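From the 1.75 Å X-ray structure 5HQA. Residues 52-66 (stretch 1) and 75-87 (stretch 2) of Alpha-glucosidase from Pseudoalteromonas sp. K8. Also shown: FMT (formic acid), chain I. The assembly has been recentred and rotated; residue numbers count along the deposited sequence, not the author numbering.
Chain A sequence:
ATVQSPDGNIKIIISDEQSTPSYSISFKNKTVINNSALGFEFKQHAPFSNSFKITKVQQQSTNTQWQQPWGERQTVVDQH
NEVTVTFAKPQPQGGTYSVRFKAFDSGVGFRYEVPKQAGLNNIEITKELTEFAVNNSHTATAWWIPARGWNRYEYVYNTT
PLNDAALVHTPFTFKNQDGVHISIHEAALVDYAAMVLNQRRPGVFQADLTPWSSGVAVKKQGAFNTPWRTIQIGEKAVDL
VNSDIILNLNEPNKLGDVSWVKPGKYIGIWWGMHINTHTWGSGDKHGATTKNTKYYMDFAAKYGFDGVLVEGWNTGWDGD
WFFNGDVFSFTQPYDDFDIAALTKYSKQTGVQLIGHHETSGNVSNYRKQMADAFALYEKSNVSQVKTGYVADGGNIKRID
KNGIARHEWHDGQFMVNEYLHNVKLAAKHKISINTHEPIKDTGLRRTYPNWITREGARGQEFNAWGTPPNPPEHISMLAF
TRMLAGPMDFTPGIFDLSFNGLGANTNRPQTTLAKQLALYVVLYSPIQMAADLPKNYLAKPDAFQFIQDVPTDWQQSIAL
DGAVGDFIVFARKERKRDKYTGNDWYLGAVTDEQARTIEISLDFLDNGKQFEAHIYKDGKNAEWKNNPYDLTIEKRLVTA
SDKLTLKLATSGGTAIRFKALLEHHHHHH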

# COMPACT_ATOMS: atom_id res chain seq x y z
N PHE A 52 -21.03 7.29 -30.00
CA PHE A 52 -21.83 6.57 -29.02
C PHE A 52 -22.78 7.54 -28.32
O PHE A 52 -22.37 8.62 -27.90
CB PHE A 52 -20.92 5.88 -28.00
CG PHE A 52 -20.35 4.58 -28.49
CD1 PHE A 52 -19.26 4.56 -29.36
CD2 PHE A 52 -20.90 3.36 -28.09
CE1 PHE A 52 -18.73 3.36 -29.82
CE2 PHE A 52 -20.37 2.16 -28.54
CZ PHE A 52 -19.29 2.16 -29.41
N LYS A 53 -24.06 7.15 -28.21
CA LYS A 53 -25.07 7.97 -27.57
C LYS A 53 -25.65 7.24 -26.37
O LYS A 53 -25.74 6.01 -26.35
CB LYS A 53 -26.20 8.34 -28.56
CG LYS A 53 -25.75 9.11 -29.80
CD LYS A 53 -25.13 10.45 -29.42
CE LYS A 53 -24.46 11.12 -30.61
NZ LYS A 53 -23.55 12.23 -30.16
N ILE A 54 -26.07 8.02 -25.36
CA ILE A 54 -26.72 7.44 -24.19
C ILE A 54 -28.12 6.98 -24.57
O ILE A 54 -28.93 7.75 -25.11
CB ILE A 54 -26.79 8.47 -23.04
CG1 ILE A 54 -25.38 8.87 -22.59
CG2 ILE A 54 -27.61 7.90 -21.87
CD1 ILE A 54 -25.35 10.11 -21.70
N THR A 55 -28.42 5.71 -24.28
CA THR A 55 -29.74 5.16 -24.54
C THR A 55 -30.54 4.89 -23.27
O THR A 55 -31.77 4.86 -23.34
CB THR A 55 -29.63 3.84 -25.33
OG1 THR A 55 -28.85 2.91 -24.57
CG2 THR A 55 -28.95 4.08 -26.67
N LYS A 56 -29.87 4.69 -22.14
CA LYS A 56 -30.52 4.23 -20.92
C LYS A 56 -29.67 4.62 -19.72
O LYS A 56 -28.43 4.58 -19.79
CB LYS A 56 -30.71 2.71 -20.96
CG LYS A 56 -31.49 2.13 -19.80
CD LYS A 56 -31.90 0.69 -20.06
CE LYS A 56 -30.70 -0.18 -20.35
NZ LYS A 56 -31.11 -1.55 -20.75
N VAL A 57 -30.33 5.01 -18.62
CA VAL A 57 -29.67 5.16 -17.33
C VAL A 57 -30.47 4.37 -16.30
O VAL A 57 -31.70 4.36 -16.33
CB VAL A 57 -29.52 6.64 -16.91
CG1 VAL A 57 -28.73 7.42 -17.95
CG2 VAL A 57 -30.86 7.29 -16.67
N GLN A 58 -29.76 3.69 -15.40
CA GLN A 58 -30.38 2.91 -14.34
C GLN A 58 -29.82 3.38 -13.01
O GLN A 58 -28.62 3.26 -12.77
CB GLN A 58 -30.13 1.42 -14.55
CG GLN A 58 -30.69 0.93 -15.87
CD GLN A 58 -30.34 -0.51 -16.14
OE1 GLN A 58 -31.05 -1.42 -15.69
NE2 GLN A 58 -29.25 -0.74 -16.86
N GLN A 59 -30.69 3.90 -12.15
CA GLN A 59 -30.30 4.47 -10.87
C GLN A 59 -30.61 3.50 -9.74
O GLN A 59 -31.68 2.89 -9.70
CB GLN A 59 -31.03 5.78 -10.60
CG GLN A 59 -30.86 6.81 -11.70
CD GLN A 59 -31.84 7.96 -11.55
OE1 GLN A 59 -32.67 7.96 -10.63
NE2 GLN A 59 -31.76 8.93 -12.45
N GLN A 60 -29.66 3.36 -8.81
CA GLN A 60 -29.88 2.61 -7.59
C GLN A 60 -28.96 3.18 -6.52
O GLN A 60 -28.21 4.12 -6.77
CB GLN A 60 -29.68 1.11 -7.81
CG GLN A 60 -28.33 0.69 -8.32
CD GLN A 60 -28.38 -0.66 -9.01
OE1 GLN A 60 -29.03 -1.59 -8.53
NE2 GLN A 60 -27.71 -0.77 -10.15
N SER A 61 -29.04 2.62 -5.32
CA SER A 61 -28.29 3.21 -4.22
C SER A 61 -28.04 2.15 -3.17
O SER A 61 -28.71 1.11 -3.13
CB SER A 61 -29.03 4.41 -3.62
OG SER A 61 -30.29 3.99 -3.10
N THR A 62 -27.08 2.44 -2.29
CA THR A 62 -26.63 1.51 -1.27
C THR A 62 -26.47 2.27 0.04
O THR A 62 -25.96 3.39 0.08
CB THR A 62 -25.28 0.87 -1.66
OG1 THR A 62 -25.47 0.06 -2.83
CG2 THR A 62 -24.72 0.01 -0.55
N ASN A 63 -26.92 1.64 1.13
CA ASN A 63 -26.68 2.17 2.47
C ASN A 63 -26.50 0.97 3.39
O ASN A 63 -27.46 0.51 4.02
CB ASN A 63 -27.82 3.07 2.94
CG ASN A 63 -27.60 3.58 4.34
OD1 ASN A 63 -26.49 3.54 4.86
ND2 ASN A 63 -28.66 4.04 4.97
N THR A 64 -25.27 0.47 3.47
CA THR A 64 -25.02 -0.76 4.19
C THR A 64 -23.68 -0.66 4.91
O THR A 64 -22.98 0.36 4.83
CB THR A 64 -25.07 -1.96 3.25
OG1 THR A 64 -25.04 -3.16 4.02
CG2 THR A 64 -23.87 -1.95 2.30
N GLN A 65 -23.33 -1.72 5.63
CA GLN A 65 -22.04 -1.79 6.31
C GLN A 65 -21.61 -3.25 6.37
O GLN A 65 -22.43 -4.16 6.30
CB GLN A 65 -22.10 -1.18 7.71
CG GLN A 65 -22.98 -1.95 8.67
CD GLN A 65 -22.97 -1.35 10.05
OE1 GLN A 65 -23.15 -0.14 10.21
NE2 GLN A 65 -22.74 -2.19 11.07
N TRP A 66 -20.30 -3.47 6.49
CA TRP A 66 -19.75 -4.82 6.54
C TRP A 66 -18.56 -4.83 7.49
O TRP A 66 -18.02 -3.78 7.85
CB TRP A 66 -19.36 -5.32 5.13
CG TRP A 66 -18.42 -4.41 4.38
CD1 TRP A 66 -18.75 -3.27 3.69
CD2 TRP A 66 -17.00 -4.58 4.22
NE1 TRP A 66 -17.62 -2.71 3.12
CE2 TRP A 66 -16.54 -3.50 3.42
CE3 TRP A 66 -16.09 -5.54 4.66
CZ2 TRP A 66 -15.19 -3.36 3.08
CZ3 TRP A 66 -14.74 -5.39 4.31
CH2 TRP A 66 -14.31 -4.31 3.53
C FMT I . -27.93 -2.09 -13.17
O1 FMT I . -27.24 -2.17 -14.19
O2 FMT I . -27.83 -2.86 -12.21
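Stretch 2, residues 75-87: TVVDQHNEVTVTF

Stretch 2 is extended throughout, from T75 to F87, and runs antiparallel to the strand formed by residues 53-66; the two axes make an angle of 170° and approach to 4.6 Å. Hydrogen-bonded pairs W66-V76, T64-D78, T62-H80, Q60-E82, Q58-T84 and K56-T86 alternate with narrower non-hydrogen-bonded pairs such as Q65-V77 (CA to CA 4.3 Å) and V57-V85 (CA to CA 4.6 Å). Typical of the ladder are V76 N to W66 O at 2.8 Å, D78 N to T64 O at 2.8 Å and T84 N to Q58 O at 2.9 Å. A beta bulge shifts the register by one between I54 and K56, so that T86 O receives T55 N at 2.9 Å while T86 N donates to K56 O, also at 2.9 Å.

One face carries V76, D78, H80, E82, T84 and T86. V76, with chi1 t, lies over one face of the W66 indole, whose chi1 of 54° (p) folds the ring back across the neighbouring strand; V76 CB is 3.6 Å from W66 CE2. H80 also adopts p (chi1 70°), which lays its imidazole along its own strand between two carboxylates. Both D78 and E82 are t at chi1, and the imidazole bridges them: H80 ND1 donates to D78 OD1 at 2.7 Å and H80 NE2 to E82 OE1 at 3.2 Å. This arrangement brings H80 CE1 to 3.3 Å from T62 OG1, and water 4 joins T62 OG1 (2.6 Å) to E82 OE1 (2.7 Å).

T84 and T86 are both m, and their hydroxyls are tied to stretch 1 through water. Water 3 links T84 OG1 (2.8 Å) with Q58 O (2.8 Å) and Q60 NE2 (2.6 Å); water 2 links T86 OG1 (2.8 Å) with Q58 NE2 (2.9 Å). The p rotamer of Q60 brings its amide nearer stretch 2, where Q60 NE2 also donates to O2 of the formic acid at 2.9 Å.

On the face bearing V77, Q79, N81, V83, V85 and F87, Q79 is extended (chi1 m, chi2 t), and its NE2 donates to N63 OD1 at 2.8 Å, a direct amide-to-amide bond between paired side chains. N81 OD1 lies 3.4 Å from S61 CB. Farther along, contacts become apolar: V83 CG2 is 4.0 Å from V57 CB, and V85 CG1 is 3.8 Å from I54 CG1. F87, at chi1 m and chi2 -90°, places CE1 3.4 Å from I54 CG1, while its CB packs 4.0 Å from F52 CD2.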

# COMPACT_ATOMS: atom_id res chain seq x y z
N THR A 75 -15.61 -2.01 11.22
CA THR A 75 -16.84 -1.82 10.45
C THR A 75 -16.61 -0.79 9.35
O THR A 75 -16.13 0.32 9.62
CB THR A 75 -17.98 -1.37 11.35
OG1 THR A 75 -18.16 -2.34 12.39
CG2 THR A 75 -19.27 -1.24 10.56
N VAL A 76 -16.96 -1.15 8.11
CA VAL A 76 -16.83 -0.28 6.95
C VAL A 76 -18.23 0.05 6.47
O VAL A 76 -19.01 -0.85 6.17
CB VAL A 76 -16.01 -0.94 5.83
CG1 VAL A 76 -16.00 -0.06 4.58
CG2 VAL A 76 -14.57 -1.24 6.30
N VAL A 77 -18.52 1.34 6.40
CA VAL A 77 -19.82 1.84 5.94
C VAL A 77 -19.74 2.08 4.43
O VAL A 77 -18.78 2.67 3.94
CB VAL A 77 -20.19 3.12 6.69
CG1 VAL A 77 -21.37 3.82 6.01
CG2 VAL A 77 -20.50 2.80 8.14
N ASP A 78 -20.76 1.60 3.70
CA ASP A 78 -20.87 1.78 2.25
C ASP A 78 -22.17 2.54 1.97
O ASP A 78 -23.25 1.95 1.99
CB ASP A 78 -20.86 0.43 1.53
CG ASP A 78 -20.87 0.57 0.00
OD1 ASP A 78 -21.05 1.70 -0.50
OD2 ASP A 78 -20.72 -0.45 -0.70
N GLN A 79 -22.07 3.84 1.71
CA GLN A 79 -23.22 4.66 1.35
C GLN A 79 -22.91 5.37 0.05
O GLN A 79 -22.00 6.20 -0.00
CB GLN A 79 -23.55 5.68 2.44
CG GLN A 79 -24.00 5.04 3.74
CD GLN A 79 -24.12 6.03 4.89
OE1 GLN A 79 -23.36 7.01 4.98
NE2 GLN A 79 -25.06 5.77 5.79
N HIS A 80 -23.65 5.05 -1.01
CA HIS A 80 -23.38 5.69 -2.29
C HIS A 80 -24.63 5.66 -3.14
O HIS A 80 -25.54 4.85 -2.93
CB HIS A 80 -22.21 5.02 -3.03
CG HIS A 80 -22.51 3.65 -3.55
ND1 HIS A 80 -22.23 2.50 -2.84
CD2 HIS A 80 -23.04 3.24 -4.74
CE1 HIS A 80 -22.59 1.44 -3.55
NE2 HIS A 80 -23.08 1.86 -4.70
N ASN A 81 -24.69 6.59 -4.09
CA ASN A 81 -25.64 6.52 -5.18
C ASN A 81 -24.93 5.97 -6.41
O ASN A 81 -23.73 6.18 -6.59
CB ASN A 81 -26.26 7.89 -5.48
CG ASN A 81 -27.13 8.38 -4.35
OD1 ASN A 81 -27.87 7.60 -3.75
ND2 ASN A 81 -27.06 9.68 -4.06
N GLU A 82 -25.69 5.27 -7.24
CA GLU A 82 -25.13 4.52 -8.35
C GLU A 82 -25.94 4.81 -9.60
O GLU A 82 -27.17 4.93 -9.54
CB GLU A 82 -25.15 3.03 -8.02
CG GLU A 82 -24.49 2.10 -9.02
CD GLU A 82 -24.39 0.69 -8.46
OE1 GLU A 82 -24.45 0.53 -7.22
OE2 GLU A 82 -24.26 -0.27 -9.24
N VAL A 83 -25.26 4.95 -10.74
CA VAL A 83 -25.96 5.02 -12.02
C VAL A 83 -25.18 4.20 -13.03
O VAL A 83 -23.95 4.27 -13.09
CB VAL A 83 -26.17 6.46 -12.51
CG1 VAL A 83 -24.84 7.13 -12.88
CG2 VAL A 83 -27.16 6.48 -13.72
N THR A 84 -25.90 3.39 -13.81
CA THR A 84 -25.32 2.69 -14.94
C THR A 84 -25.81 3.38 -16.20
O THR A 84 -27.03 3.48 -16.43
CB THR A 84 -25.71 1.21 -14.93
OG1 THR A 84 -25.30 0.63 -13.69
CG2 THR A 84 -25.02 0.48 -16.07
N VAL A 85 -24.87 3.89 -17.00
CA VAL A 85 -25.17 4.63 -18.22
C VAL A 85 -24.83 3.74 -19.40
O VAL A 85 -23.69 3.27 -19.51
CB VAL A 85 -24.37 5.94 -18.28
CG1 VAL A 85 -24.77 6.73 -19.51
CG2 VAL A 85 -24.59 6.75 -17.01
N THR A 86 -25.81 3.48 -20.26
CA THR A 86 -25.60 2.62 -21.42
C THR A 86 -25.41 3.49 -22.66
O THR A 86 -26.22 4.39 -22.91
CB THR A 86 -26.76 1.65 -21.61
OG1 THR A 86 -26.84 0.79 -20.48
CG2 THR A 86 -26.55 0.81 -22.86
N PHE A 87 -24.35 3.21 -23.41
CA PHE A 87 -24.03 3.90 -24.65
C PHE A 87 -24.17 2.93 -25.81
O PHE A 87 -23.83 1.75 -25.69
CB PHE A 87 -22.59 4.43 -24.65
CG PHE A 87 -22.29 5.39 -23.54
CD1 PHE A 87 -22.49 6.76 -23.71
CD2 PHE A 87 -21.80 4.94 -22.33
CE1 PHE A 87 -22.20 7.65 -22.69
CE2 PHE A 87 -21.51 5.83 -21.31
CZ PHE A 87 -21.71 7.18 -21.49
O HOH W 1 -28.18 -2.19 -20.79
O HOH W 2 -28.21 1.55 -18.21
O HOH W 3 -27.01 1.23 -11.62
O HOH W 4 -26.27 0.81 -5.24